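Local coordinates for nucleoid-associated protein HP_0035 (Helicobacter pylori, PDB 3F42) that probably binds DNA as a homodimer and alters its conformation, and may take part in nucleoid organization, gene regulation and DNA protection, at residues Thr32-Ser35 with Val40-Ser43; Ser43-Gly46 with Leu50-Leu53. One frame throughout, in Å; residues are numbered along the deposited sequence.

Contact 1 of 2, residues Thr32-Ser35 with Val40-Ser43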
loop_
_atom_site.group_PDB
_atom_site.type_symbol
_atom_site.label_atom_id
_atom_site.label_comp_id
_atom_site.label_asym_id
_atom_site.label_seq_id
_atom_site.Cartn_x
_atom_site.Cartn_y
_atom_site.Cartn_z
ATOM N N THR A 32 -21.651 -6.084 -20.469
ATOM C CA THR A 32 -22.964 -5.617 -21.002
ATOM C C THR A 32 -24.102 -6.419 -20.383
ATOM O O THR A 32 -24.036 -7.640 -20.322
ATOM C CB THR A 32 -22.964 -5.739 -22.525
ATOM O OG1 THR A 32 -21.901 -4.914 -23.008
ATOM C CG2 THR A 32 -24.305 -5.267 -23.158
ATOM N N SER A 33 -25.129 -5.719 -19.929
ATOM C CA SER A 33 -26.346 -6.351 -19.386
ATOM C C SER A 33 -27.542 -5.876 -20.200
ATOM O O SER A 33 -27.630 -4.689 -20.512
ATOM C CB SER A 33 -26.543 -5.940 -17.929
ATOM O OG SER A 33 -25.532 -6.533 -17.100
ATOM N N LYS A 34 -28.464 -6.795 -20.487
ATOM C CA LYS A 34 -29.669 -6.487 -21.263
ATOM C C LYS A 34 -30.903 -6.832 -20.450
ATOM O O LYS A 34 -30.875 -7.720 -19.576
ATOM C CB LYS A 34 -29.658 -7.244 -22.575
ATOM C CG LYS A 34 -28.488 -6.780 -23.460
ATOM C CD LYS A 34 -28.565 -7.346 -24.862
ATOM C CE LYS A 34 -27.230 -7.130 -25.563
ATOM N NZ LYS A 34 -26.952 -5.712 -25.926
ATOM N N SER A 35 -31.979 -6.122 -20.732
ATOM C CA SER A 35 -33.281 -6.471 -20.144
ATOM C C SER A 35 -34.364 -6.142 -21.129
ATOM O O SER A 35 -34.098 -5.631 -22.245
ATOM C CB SER A 35 -33.503 -5.659 -18.861
ATOM O OG SER A 35 -33.519 -4.293 -19.205
ATOM N N VAL A 40 -33.397 -2.933 -23.720
ATOM C CA VAL A 40 -32.492 -2.085 -22.930
ATOM C C VAL A 40 -31.130 -2.762 -22.911
ATOM O O VAL A 40 -31.055 -3.953 -22.674
ATOM C CB VAL A 40 -33.012 -1.876 -21.495
ATOM C CG1 VAL A 40 -31.932 -1.247 -20.587
ATOM C CG2 VAL A 40 -34.251 -0.985 -21.483
ATOM N N SER A 41 -30.061 -1.993 -23.145
ATOM C CA SER A 41 -28.710 -2.513 -23.032
ATOM C C SER A 41 -27.913 -1.496 -22.240
ATOM O O SER A 41 -27.958 -0.284 -22.554
ATOM C CB SER A 41 -28.082 -2.692 -24.400
ATOM O OG SER A 41 -26.849 -3.385 -24.249
ATOM N N VAL A 42 -27.169 -1.982 -21.254
ATOM C CA VAL A 42 -26.241 -1.103 -20.521
ATOM C C VAL A 42 -24.855 -1.711 -20.550
ATOM O O VAL A 42 -24.721 -2.925 -20.529
ATOM C CB VAL A 42 -26.665 -0.801 -19.081
ATOM C CG1 VAL A 42 -28.037 -0.112 -19.097
ATOM C CG2 VAL A 42 -26.707 -2.108 -18.243
ATOM N N SER A 43 -23.844 -0.862 -20.654
ATOM C CA SER A 43 -22.459 -1.345 -20.601
ATOM C C SER A 43 -21.689 -0.612 -19.509
ATOM O O SER A 43 -21.676 0.620 -19.450
ATOM C CB SER A 43 -21.748 -1.126 -21.941
ATOM O OG SER A 43 -22.407 -1.862 -22.952
#
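Ser33 and Val42 face each other through backbone N-H and C=O groups, peptides being the flat groups here, and this reciprocal pair of bonds helps hold the antiparallel strands 32-35 and 40-43 together. Ser33 N donates to Val42 O at 2.9 Å, and Val42 N returns a straighter bond to Ser33 O (2.8 Å, 172° at the hydrogen). Ser35 and Val40 form the next hydrogen-bonded pair, in which Val40 N meets the Ser35 carbonyl from out of its plane. CA-H groups of Thr32 and Lys34 also approach Val42 O and Val40 O.

Thr32, Lys34, Ser41 and Ser43 occupy one face of the sheet, Ser33, Ser35, Val40 and Val42 the other. On the first, polar ends are linked directly across the strands. The Lys34 chain runs extended until its last torsion (chi4 -71°) turns NZ over to Ser41 OG, 2.9 Å away. With CG2 anti to the backbone N of Thr32, the methyl comes within 3.3 Å of the same Ser41 OG, while OG1, beside that N, hydrogen-bonds Ser43 OG at 3.1 Å.

The second face is more apolar. Val42 CG2 lies 3.8 Å from Ser33 CB, and Val40 CB is 3.4 Å from Ser35 OG. That hydroxyl is hydrogen-bonded to Tyr69 O of helix 63-93, on which the side chains of Val40 and Val42 also pack.

The two strands form a beta hairpin whose faces differ. Ser41 OG accepts from a probably charged lysine ammonium, which would leave its own proton for another acceptor, and on the helix-covered face the polar Ser35 is accommodated by its bond to a helix carbonyl. The chemistry thus separates a face of hydroxyl and ammonium groups from one fitted against the long helix.

Contact 2 of 2, residues Ser43-Gly46 with Leu50-Leu53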
loop_
_atom_site.group_PDB
_atom_site.type_symbol
_atom_site.label_atom_id
_atom_site.label_comp_id
_atom_site.label_asym_id
_atom_site.label_seq_id
_atom_site.Cartn_x
_atom_site.Cartn_y
_atom_site.Cartn_z
ATOM N N SER A 43 -23.844 -0.862 -20.654
ATOM C CA SER A 43 -22.459 -1.345 -20.601
ATOM C C SER A 43 -21.689 -0.612 -19.509
ATOM O O SER A 43 -21.676 0.620 -19.450
ATOM C CB SER A 43 -21.748 -1.126 -21.941
ATOM O OG SER A 43 -22.407 -1.862 -22.952
ATOM N N PHE A 44 -20.979 -1.400 -18.715
ATOM C CA PHE A 44 -20.108 -0.884 -17.680
ATOM C C PHE A 44 -18.681 -1.251 -17.987
ATOM O O PHE A 44 -18.419 -2.334 -18.534
ATOM C CB PHE A 44 -20.445 -1.553 -16.358
ATOM C CG PHE A 44 -21.783 -1.134 -15.778
ATOM C CD1 PHE A 44 -21.863 -0.004 -14.971
ATOM C CD2 PHE A 44 -22.948 -1.878 -16.026
ATOM C CE1 PHE A 44 -23.073 0.400 -14.406
ATOM C CE2 PHE A 44 -24.182 -1.472 -15.446
ATOM C CZ PHE A 44 -24.222 -0.328 -14.636
ATOM N N ASN A 45 -17.762 -0.406 -17.551
ATOM C CA ASN A 45 -16.382 -0.891 -17.469
ATOM C C ASN A 45 -16.140 -1.579 -16.123
ATOM O O ASN A 45 -17.017 -1.606 -15.247
ATOM C CB ASN A 45 -15.383 0.226 -17.797
ATOM C CG ASN A 45 -15.303 1.314 -16.730
ATOM O OD1 ASN A 45 -15.667 1.130 -15.555
ATOM N ND2 ASN A 45 -14.827 2.484 -17.148
ATOM N N GLY A 46 -14.948 -2.148 -15.955
ATOM C CA GLY A 46 -14.654 -2.931 -14.775
ATOM C C GLY A 46 -14.382 -2.098 -13.543
ATOM O O GLY A 46 -14.165 -2.649 -12.455
ATOM N N LEU A 50 -20.602 3.537 -15.913
ATOM C CA LEU A 50 -21.558 3.258 -16.975
ATOM C C LEU A 50 -21.033 3.972 -18.214
ATOM O O LEU A 50 -20.881 5.199 -18.203
ATOM C CB LEU A 50 -22.935 3.776 -16.539
ATOM C CG LEU A 50 -24.044 3.536 -17.546
ATOM C CD1 LEU A 50 -24.269 2.036 -17.772
ATOM C CD2 LEU A 50 -25.323 4.206 -16.967
ATOM N N VAL A 51 -20.763 3.201 -19.273
ATOM C CA VAL A 51 -20.084 3.751 -20.466
ATOM C C VAL A 51 -20.957 3.766 -21.709
ATOM O O VAL A 51 -20.664 4.509 -22.675
ATOM C CB VAL A 51 -18.734 3.025 -20.732
ATOM C CG1 VAL A 51 -17.786 3.249 -19.491
ATOM C CG2 VAL A 51 -18.920 1.557 -20.959
ATOM N N ASP A 52 -22.041 2.986 -21.685
ATOM C CA ASP A 52 -23.032 3.071 -22.744
ATOM C C ASP A 52 -24.403 2.696 -22.230
ATOM O O ASP A 52 -24.547 1.914 -21.280
ATOM C CB ASP A 52 -22.696 2.182 -23.973
ATOM C CG ASP A 52 -23.324 2.749 -25.294
ATOM O OD1 ASP A 52 -23.927 3.839 -25.290
ATOM O OD2 ASP A 52 -23.188 2.127 -26.343
ATOM N N LEU A 53 -25.413 3.259 -22.880
ATOM C CA LEU A 53 -26.798 3.030 -22.431
ATOM C C LEU A 53 -27.633 3.204 -23.697
ATOM O O LEU A 53 -27.517 4.255 -24.373
ATOM C CB LEU A 53 -27.141 4.048 -21.338
ATOM C CG LEU A 53 -28.465 3.916 -20.587
ATOM C CD1 LEU A 53 -28.324 4.471 -19.176
ATOM C CD2 LEU A 53 -29.510 4.711 -21.310
#
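Ser43 faces Val51 and Asp52 together, and its carbonyl oxygen is gripped by both: Val51 N at 2.7 Å, nearly straight (170°), and Asp52 N in a longer bond of 3.3 Å to Ser43 O. Ser43 N completes the set by donating to Asp52 O at 2.9 Å. Two donors on one oxygen, with an extra residue on the 50-53 side, make a classic beta bulge.

Beyond the bulge Phe44 pairs with Leu50. With Leu50 CG swung anti to its own N (chi1 -179°), CD1 is laid over one face of the Phe44 ring, toward its rim, a CH-pi contact 4.0 Å from the ring centroid. Leu50 N donates to Asn75 OD1 of the second subunit.

Both ends of the buried Asn45 amide have a partner in the turn: OD1 accepts from Leu47 N and ND2 donates to Glu49 OE1, while Val51 CG1 is 3.9 Å from Asn45 ND2. Gly46 O accepts from Arg85 NH1. Asp52 OD1 accepts from Gln54 NE2 and, weakly, from Leu53 N.

The bulge therefore absorbs the additional residue without costing Val51 or Asp52 a backbone acceptor, and beside it Leu50 N bonds directly to the second subunit.

Contacts 1 and 2 are successive hairpins of one three-stranded antiparallel sheet with strand 40-45 in the middle; the centres of the two contacts lie about 9 Å apart. Ser43 belongs to both: it pairs with Thr32 on one flank and takes the bulge of 50-53 on the other. The apolar sides are continuous, since Val42 CB of contact 1 lies 3.9 Å from Leu50 CD1 of contact 2, and Val42, Phe44 and Leu50 all pack on Leu74 of helix 63-93. They differ in their surroundings: contact 1 is touched by no other chain of the assembly, whereas Leu50 in contact 2 meets Leu74 and Asn75 of the second subunit, consistent with the homodimer of this YbaB/EbfC family protein.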